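Local coordinates for protein homoserine O-acetyltransferase (PDB 3I1I) that probably transfers an acetyl group from acetyl-CoA to the hydroxyl of L-homoserine, an activating step on the way to methionine, using an alpha/beta hydrolase fold, at residues I89-V97 with H103-S111; V310-Q321 with A340-H351. One frame throughout, in Å; residues are numbered along the deposited sequence. Where two conformers were deposited one is given.

Contact 1 of 2, residues I89-V97 with H103-S111. With ACT (acetate ion), chain D.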
# COMPACT_ATOMS: atom_id res chain seq x y z
N ILE A 89 27.57 14.68 17.74
CA ILE A 89 26.43 14.25 18.57
C ILE A 89 25.32 13.68 17.69
O ILE A 89 25.09 14.14 16.57
CB ILE A 89 25.79 15.45 19.33
CG1 ILE A 89 26.86 16.27 20.06
CG2 ILE A 89 24.66 14.95 20.31
CD1 ILE A 89 26.34 17.62 20.64
N CYS A 90 24.61 12.69 18.20
CA CYS A 90 23.45 12.16 17.54
C CYS A 90 22.46 11.72 18.58
O CYS A 90 22.86 11.16 19.58
CB CYS A 90 23.88 10.96 16.70
SG CYS A 90 22.55 10.35 15.63
N THR A 91 21.19 11.94 18.32
CA THR A 91 20.13 11.74 19.30
C THR A 91 19.03 10.81 18.75
O THR A 91 18.85 10.70 17.54
CB THR A 91 19.47 13.11 19.66
OG1 THR A 91 18.82 13.64 18.51
CG2 THR A 91 20.52 14.14 20.15
N ASP A 92 18.28 10.17 19.64
CA ASP A 92 17.12 9.40 19.23
C ASP A 92 15.91 10.34 18.98
O ASP A 92 15.58 11.16 19.80
CB ASP A 92 16.67 8.42 20.33
CG ASP A 92 17.69 7.34 20.65
OD1 ASP A 92 18.37 6.81 19.75
OD2 ASP A 92 17.74 6.99 21.86
N ASN A 93 15.20 10.14 17.87
CA ASN A 93 14.02 10.91 17.55
C ASN A 93 12.82 10.50 18.42
O ASN A 93 12.72 9.34 18.87
CB ASN A 93 13.68 10.71 16.08
CG ASN A 93 14.73 11.23 15.17
OD1 ASN A 93 15.57 12.05 15.57
ND2 ASN A 93 14.70 10.79 13.92
N LEU A 94 11.93 11.45 18.68
CA LEU A 94 10.60 11.12 19.23
C LEU A 94 9.88 9.96 18.44
O LEU A 94 10.08 9.81 17.22
CB LEU A 94 9.67 12.35 19.16
CG LEU A 94 9.74 13.50 20.18
CD1 LEU A 94 8.88 14.66 19.63
CD2 LEU A 94 9.25 13.01 21.56
N CYS A 95 9.08 9.17 19.15
CA CYS A 95 8.40 8.02 18.59
C CYS A 95 9.33 7.07 17.81
O CYS A 95 8.91 6.48 16.80
CB CYS A 95 7.28 8.47 17.67
SG CYS A 95 6.10 9.53 18.51
N ASN A 96 10.56 6.90 18.30
CA ASN A 96 11.51 6.04 17.63
C ASN A 96 10.83 4.70 17.42
O ASN A 96 10.20 4.18 18.35
CB ASN A 96 12.79 5.88 18.43
CG ASN A 96 13.87 5.16 17.65
OD1 ASN A 96 13.85 3.94 17.53
ND2 ASN A 96 14.84 5.92 17.13
N VAL A 97 10.93 4.14 16.23
CA VAL A 97 10.18 2.92 15.91
C VAL A 97 10.77 1.68 16.57
O VAL A 97 10.03 0.74 16.90
CB VAL A 97 10.01 2.70 14.38
CG1 VAL A 97 9.42 3.93 13.76
CG2 VAL A 97 11.34 2.31 13.73
N HIS A 103 18.83 -0.24 23.65
CA HIS A 103 19.67 0.94 23.54
C HIS A 103 18.92 2.23 23.18
O HIS A 103 19.56 3.27 23.08
CB HIS A 103 20.69 0.73 22.44
CG HIS A 103 21.68 -0.33 22.74
ND1 HIS A 103 22.57 -0.24 23.79
CD2 HIS A 103 21.93 -1.51 22.13
CE1 HIS A 103 23.33 -1.32 23.81
NE2 HIS A 103 22.97 -2.10 22.80
N VAL A 104 17.61 2.17 22.94
CA VAL A 104 16.87 3.32 22.43
C VAL A 104 16.17 4.03 23.57
O VAL A 104 15.52 3.40 24.38
CB VAL A 104 15.86 2.84 21.38
CG1 VAL A 104 14.76 3.89 21.08
CG2 VAL A 104 16.62 2.36 20.11
N ILE A 105 16.30 5.34 23.67
CA ILE A 105 15.57 6.08 24.70
C ILE A 105 14.74 7.17 24.03
O ILE A 105 15.28 8.12 23.46
CB ILE A 105 16.56 6.71 25.76
CG1 ILE A 105 17.37 5.59 26.46
CG2 ILE A 105 15.79 7.57 26.78
CD1 ILE A 105 18.76 6.04 26.97
N THR A 106 13.42 7.03 24.11
CA THR A 106 12.50 7.83 23.30
C THR A 106 11.25 8.13 24.11
O THR A 106 11.03 7.52 25.15
CB THR A 106 12.08 7.08 22.01
OG1 THR A 106 11.55 8.02 21.07
CG2 THR A 106 11.03 5.99 22.29
N THR A 107 10.46 9.08 23.63
CA THR A 107 9.09 9.25 24.11
C THR A 107 8.12 9.10 22.96
O THR A 107 8.31 9.68 21.91
CB THR A 107 8.89 10.62 24.78
OG1 THR A 107 9.91 10.79 25.77
CG2 THR A 107 7.51 10.72 25.43
N GLY A 108 7.10 8.28 23.17
CA GLY A 108 6.16 7.90 22.12
C GLY A 108 4.95 7.14 22.65
O GLY A 108 4.70 7.12 23.87
N PRO A 109 4.18 6.52 21.74
CA PRO A 109 2.95 5.87 22.12
C PRO A 109 3.13 4.69 23.07
O PRO A 109 2.17 4.33 23.75
CB PRO A 109 2.36 5.39 20.78
CG PRO A 109 3.14 6.03 19.72
CD PRO A 109 4.43 6.46 20.29
N LYS A 110 4.31 4.08 23.10
CA LYS A 110 4.57 3.06 24.10
C LYS A 110 4.89 3.61 25.47
O LYS A 110 4.89 2.84 26.45
CB LYS A 110 5.71 2.13 23.69
CG LYS A 110 5.31 0.98 22.77
CD LYS A 110 4.24 0.04 23.40
CE LYS A 110 3.35 -0.66 22.32
NZ LYS A 110 1.92 -0.99 22.73
N SER A 111 5.20 4.90 25.58
CA SER A 111 5.61 5.47 26.85
C SER A 111 4.41 5.54 27.80
O SER A 111 3.25 5.63 27.36
CB SER A 111 6.24 6.86 26.65
OG SER A 111 7.38 6.78 25.80
C ACT D . 8.69 9.63 29.52
O ACT D . 7.46 9.66 29.79
OXT ACT D . 9.00 8.92 28.52
CH3 ACT D . 9.73 10.38 30.32
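Val-104 lays its CG1 methyl 3.7 Å from OD1 of Asn-96, the two side chains meeting at a slant. The polar end of Asn-96 is engaged by the surrounding loops, its ND2 by the carbonyl of Ala-53 and its OD1 by the backbone of Gln-98, which fixes the amide against the valine. One residue on, the amide of Ile-105 donates to Asp-92 OD2 over 2.8 Å in an almost straight bond (169° at the hydrogen), though it comes from above the carboxylate plane, 41° out of it. The same oxygen forms a salt bridge with Lys-9, while Asp-92 OD1 accepts from the backbone of Ser-55; three partners thus hold this buried carboxylate, and the lysine would be expected to favour its charged form. Thr-106 points its hydroxyl toward the turn: with OG1 anti to the backbone N (chi1 -162°), it donates to the carbonyl O of Asn-93 at 2.8 Å, slightly tilted from the carbonyl plane, and its CB packs 3.8 Å from CB of Asn-96. Thr-107 contributes its carbonyl O, which takes the amide of Cys-95 at 2.9 Å, while the CD2 methyl of Leu-94 lies 3.5 Å from that oxygen. The hydroxyl of Thr-107 is bonded to strand 24-34 through Gln-28, and an acetate ion, probably from the crystallisation liquor, sits close by. Gly-108, with no side chain, comes to 4.2 Å from Cys-95, CA to CA, and CD of Pro-109 meets SG of Cys-95 at 3.9 Å. Two of the three bonds thus end on the type II beta turn Asn-93 to Asn-96 that follows strand 87-91, at the C-terminal ends of the strands, where alpha/beta hydrolases gather their active-site loops.

Contact 2 of 2, residues V310-Q321 with A340-H351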
# COMPACT_ATOMS: atom_id res chain seq x y z
N VAL A 310 24.84 26.11 2.86
CA VAL A 310 23.96 24.94 2.66
C VAL A 310 24.47 24.02 1.54
O VAL A 310 24.80 24.50 0.45
CB VAL A 310 22.49 25.38 2.34
CG1 VAL A 310 21.66 24.20 1.75
CG2 VAL A 310 21.82 25.97 3.61
N LEU A 311 24.53 22.71 1.84
CA LEU A 311 24.90 21.66 0.87
C LEU A 311 23.80 20.60 0.81
O LEU A 311 23.50 19.95 1.82
CB LEU A 311 26.24 21.00 1.24
CG LEU A 311 26.74 19.86 0.30
CD1 LEU A 311 26.92 20.32 -1.21
CD2 LEU A 311 28.02 19.22 0.81
N MSE A 312 23.17 20.43 -0.35
CA MSE A 312 22.16 19.38 -0.56
C MSE A 312 22.78 18.26 -1.44
O MSE A 312 23.41 18.53 -2.49
CB MSE A 312 20.91 19.95 -1.23
CG MSE A 312 20.15 21.09 -0.52
SE MSE A 312 19.56 20.55 1.25
CE MSE A 312 18.03 19.51 0.61
N ILE A 313 22.63 17.01 -0.98
CA ILE A 313 23.18 15.84 -1.64
C ILE A 313 22.06 14.86 -1.95
O ILE A 313 21.78 13.95 -1.18
CB ILE A 313 24.24 15.16 -0.78
CG1 ILE A 313 25.32 16.17 -0.36
CG2 ILE A 313 24.91 13.97 -1.51
CD1 ILE A 313 26.37 15.54 0.67
N PRO A 314 21.36 15.08 -3.07
CA PRO A 314 20.34 14.14 -3.51
C PRO A 314 20.93 13.04 -4.40
O PRO A 314 22.05 13.15 -4.91
CB PRO A 314 19.42 15.02 -4.34
CG PRO A 314 20.31 15.96 -4.98
CD PRO A 314 21.38 16.27 -3.94
N CYS A 315 20.15 11.99 -4.59
CA CYS A 315 20.46 10.96 -5.50
C CYS A 315 19.46 11.02 -6.63
O CYS A 315 18.25 10.94 -6.41
CB CYS A 315 20.35 9.59 -4.83
SG CYS A 315 20.89 8.28 -6.01
N LYS A 316 19.99 11.12 -7.84
CA LYS A 316 19.19 11.21 -9.05
C LYS A 316 18.16 10.09 -9.27
O LYS A 316 17.13 10.30 -9.89
CB LYS A 316 20.13 11.22 -10.22
CG LYS A 316 19.46 11.36 -11.59
CD LYS A 316 20.54 11.57 -12.63
CE LYS A 316 20.08 12.49 -13.75
NZ LYS A 316 19.23 11.70 -14.64
N GLN A 317 18.47 8.90 -8.76
CA GLN A 317 17.57 7.77 -8.84
C GLN A 317 16.66 7.61 -7.62
O GLN A 317 15.98 6.59 -7.48
CB GLN A 317 18.39 6.50 -9.02
CG GLN A 317 18.98 6.33 -10.40
CD GLN A 317 20.19 7.19 -10.67
OE1 GLN A 317 21.03 7.47 -9.78
NE2 GLN A 317 20.29 7.66 -11.89
N ASP A 318 16.64 8.60 -6.73
CA ASP A 318 15.79 8.52 -5.52
C ASP A 318 14.36 8.71 -5.92
O ASP A 318 14.00 9.78 -6.44
CB ASP A 318 16.18 9.64 -4.55
CG ASP A 318 15.65 9.44 -3.18
OD1 ASP A 318 14.57 8.83 -2.97
OD2 ASP A 318 16.36 9.94 -2.29
N LEU A 319 13.54 7.67 -5.69
CA LEU A 319 12.12 7.71 -5.93
C LEU A 319 11.33 8.32 -4.78
O LEU A 319 10.14 8.71 -4.95
CB LEU A 319 11.57 6.32 -6.18
CG LEU A 319 12.09 5.54 -7.40
CD1 LEU A 319 11.73 4.04 -7.19
CD2 LEU A 319 11.55 6.05 -8.74
N LEU A 320 11.93 8.36 -3.59
CA LEU A 320 11.22 8.88 -2.40
C LEU A 320 11.39 10.37 -2.32
O LEU A 320 10.48 11.08 -1.93
CB LEU A 320 11.72 8.27 -1.09
CG LEU A 320 11.29 6.83 -0.85
CD1 LEU A 320 12.22 6.24 0.22
CD2 LEU A 320 9.80 6.77 -0.42
N GLN A 321 12.56 10.85 -2.71
CA GLN A 321 12.91 12.24 -2.60
C GLN A 321 13.48 12.75 -3.92
O GLN A 321 14.71 12.82 -4.10
CB GLN A 321 13.92 12.42 -1.46
CG GLN A 321 13.37 12.13 -0.03
CD GLN A 321 12.17 12.99 0.33
OE1 GLN A 321 11.94 14.07 -0.26
NE2 GLN A 321 11.37 12.50 1.23
N ALA A 340 24.94 28.22 -1.22
CA ALA A 340 24.15 27.01 -1.29
C ALA A 340 24.50 26.24 -2.56
O ALA A 340 24.70 26.86 -3.62
CB ALA A 340 22.67 27.34 -1.25
N GLU A 341 24.64 24.91 -2.45
CA GLU A 341 24.97 24.07 -3.60
C GLU A 341 24.31 22.69 -3.52
O GLU A 341 23.98 22.21 -2.43
CB GLU A 341 26.50 23.94 -3.80
CG GLU A 341 27.30 23.34 -2.66
CD GLU A 341 28.86 23.23 -2.96
OE1 GLU A 341 29.25 22.67 -4.03
OE2 GLU A 341 29.67 23.69 -2.11
N VAL A 342 24.09 22.10 -4.69
CA VAL A 342 23.63 20.73 -4.84
C VAL A 342 24.82 19.91 -5.33
O VAL A 342 25.53 20.32 -6.22
CB VAL A 342 22.52 20.56 -5.92
CG1 VAL A 342 22.12 19.10 -6.01
CG2 VAL A 342 21.29 21.45 -5.61
N TYR A 343 25.05 18.78 -4.69
CA TYR A 343 25.99 17.80 -5.20
C TYR A 343 25.20 16.52 -5.35
O TYR A 343 24.85 15.88 -4.37
CB TYR A 343 27.11 17.65 -4.21
CG TYR A 343 28.20 16.72 -4.63
CD1 TYR A 343 29.21 17.14 -5.48
CD2 TYR A 343 28.26 15.41 -4.12
CE1 TYR A 343 30.23 16.27 -5.84
CE2 TYR A 343 29.26 14.56 -4.46
CZ TYR A 343 30.24 14.99 -5.32
OH TYR A 343 31.23 14.12 -5.64
N GLU A 344 24.86 16.21 -6.60
CA GLU A 344 23.99 15.08 -6.94
C GLU A 344 24.78 13.81 -7.20
O GLU A 344 25.68 13.79 -8.02
CB GLU A 344 23.14 15.40 -8.17
CG GLU A 344 22.12 14.31 -8.45
CD GLU A 344 20.98 14.77 -9.34
OE1 GLU A 344 21.25 15.45 -10.34
OE2 GLU A 344 19.81 14.45 -9.07
N ILE A 345 24.42 12.75 -6.51
CA ILE A 345 25.01 11.45 -6.77
C ILE A 345 24.08 10.56 -7.59
O ILE A 345 22.87 10.81 -7.71
CB ILE A 345 25.38 10.73 -5.44
CG1 ILE A 345 24.13 10.38 -4.62
CG2 ILE A 345 26.43 11.58 -4.62
CD1 ILE A 345 24.49 9.75 -3.26
N GLU A 346 24.68 9.50 -8.12
CA GLU A 346 23.97 8.49 -8.93
C GLU A 346 24.29 7.10 -8.45
O GLU A 346 25.43 6.77 -8.20
CB GLU A 346 24.38 8.60 -10.38
CG GLU A 346 24.23 10.03 -10.90
CD GLU A 346 23.91 10.12 -12.38
OE1 GLU A 346 23.11 9.30 -12.94
OE2 GLU A 346 24.46 11.06 -13.00
N SER A 347 23.28 6.27 -8.34
CA SER A 347 23.48 4.93 -7.87
C SER A 347 22.25 4.09 -8.10
O SER A 347 21.13 4.56 -7.98
CB SER A 347 23.81 4.97 -6.37
OG SER A 347 23.66 3.70 -5.82
N ILE A 348 22.49 2.81 -8.39
CA ILE A 348 21.43 1.85 -8.52
C ILE A 348 20.72 1.71 -7.20
O ILE A 348 19.57 1.27 -7.16
CB ILE A 348 21.97 0.46 -9.00
CG1 ILE A 348 20.78 -0.45 -9.40
CG2 ILE A 348 22.89 -0.20 -7.94
CD1 ILE A 348 21.18 -1.65 -10.17
N ASN A 349 21.38 2.10 -6.12
CA ASN A 349 20.74 2.08 -4.79
C ASN A 349 19.70 3.14 -4.48
O ASN A 349 19.07 3.10 -3.41
CB ASN A 349 21.80 2.13 -3.71
CG ASN A 349 22.53 0.83 -3.58
OD1 ASN A 349 21.93 -0.24 -3.73
ND2 ASN A 349 23.83 0.91 -3.33
N GLY A 350 19.49 4.08 -5.38
CA GLY A 350 18.42 5.06 -5.22
C GLY A 350 18.56 5.83 -3.91
O GLY A 350 19.67 6.28 -3.56
N HIS A 351 17.44 5.94 -3.18
CA HIS A 351 17.41 6.62 -1.90
C HIS A 351 18.48 6.12 -0.93
O HIS A 351 19.13 6.92 -0.26
CB HIS A 351 16.05 6.39 -1.27
CG HIS A 351 15.79 7.19 -0.05
ND1 HIS A 351 15.74 8.58 -0.04
CD2 HIS A 351 15.56 6.79 1.23
CE1 HIS A 351 15.48 8.99 1.19
NE2 HIS A 351 15.37 7.93 1.97
O HOH W 1 14.70 5.07 -4.54
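With CG anti to the backbone N in both residues (chi1 -165° in Asp-318, -172° in His-351), the carboxylate and the imidazole lie side by side, pointing the same way, with OD2 at the ring edge beside ND1. ND1 of His-351 donates to OD2 of Asp-318 at 2.7 Å, on the syn side but somewhat out of the carboxylate plane, with OD2 in the plane of the ring; the two planes are turned 61° apart. Asp-318 OD1 accepts from the amide of Leu-320 in an Asx turn and from that of Gln-321, three residues on, in an Asx motif, which fixes the carboxylate. Leu-320 CD1 makes a CH-pi contact over one face, toward the rim, 3.8 Å from the ring centroid. His-351 NE2 is bonded to Ser-155 OG, an arrangement consistent with the Ser-His-Asp triad of alpha/beta hydrolases. Both residues follow the C-terminal ends of parallel strands 309-313 and 340-342, joined through helix 324-335 in a beta-alpha-beta unit. Beyond the strands the pairing continues, the amide of Lys-316 reaching Ile-345 O at 2.9 Å. Gln-317, bent at chi2, folds back so that OE1 accepts from Ser-347 N at 2.9 Å, while its NE2 makes a weak bond to Glu-346 OE1. A water accepts from the amides of Leu-319 and His-351.

How the contacts relate
From the N terminus, the chain first completes contact 1, a short closure across the five residues between 89-97 and 103-111 that ties the turn after strand 87-91 to the loop leading toward helix 129-142. Only much later, after strands 150-154 and 174-178 and a run of helices, does it open contact 2. The two are in series, neither nesting nor crossing. Contact 2 closes a wider loop of eighteen intervening residues, mostly helix 324-335. Both reach one mixed sheet, contact 1 through inner strand 87-91 and contact 2 through strand 309-313 and its outermost neighbour 340-342, on opposite sides of the chain's centre. Their centres lie about 27 Å apart and their nearest atoms about 12 Å.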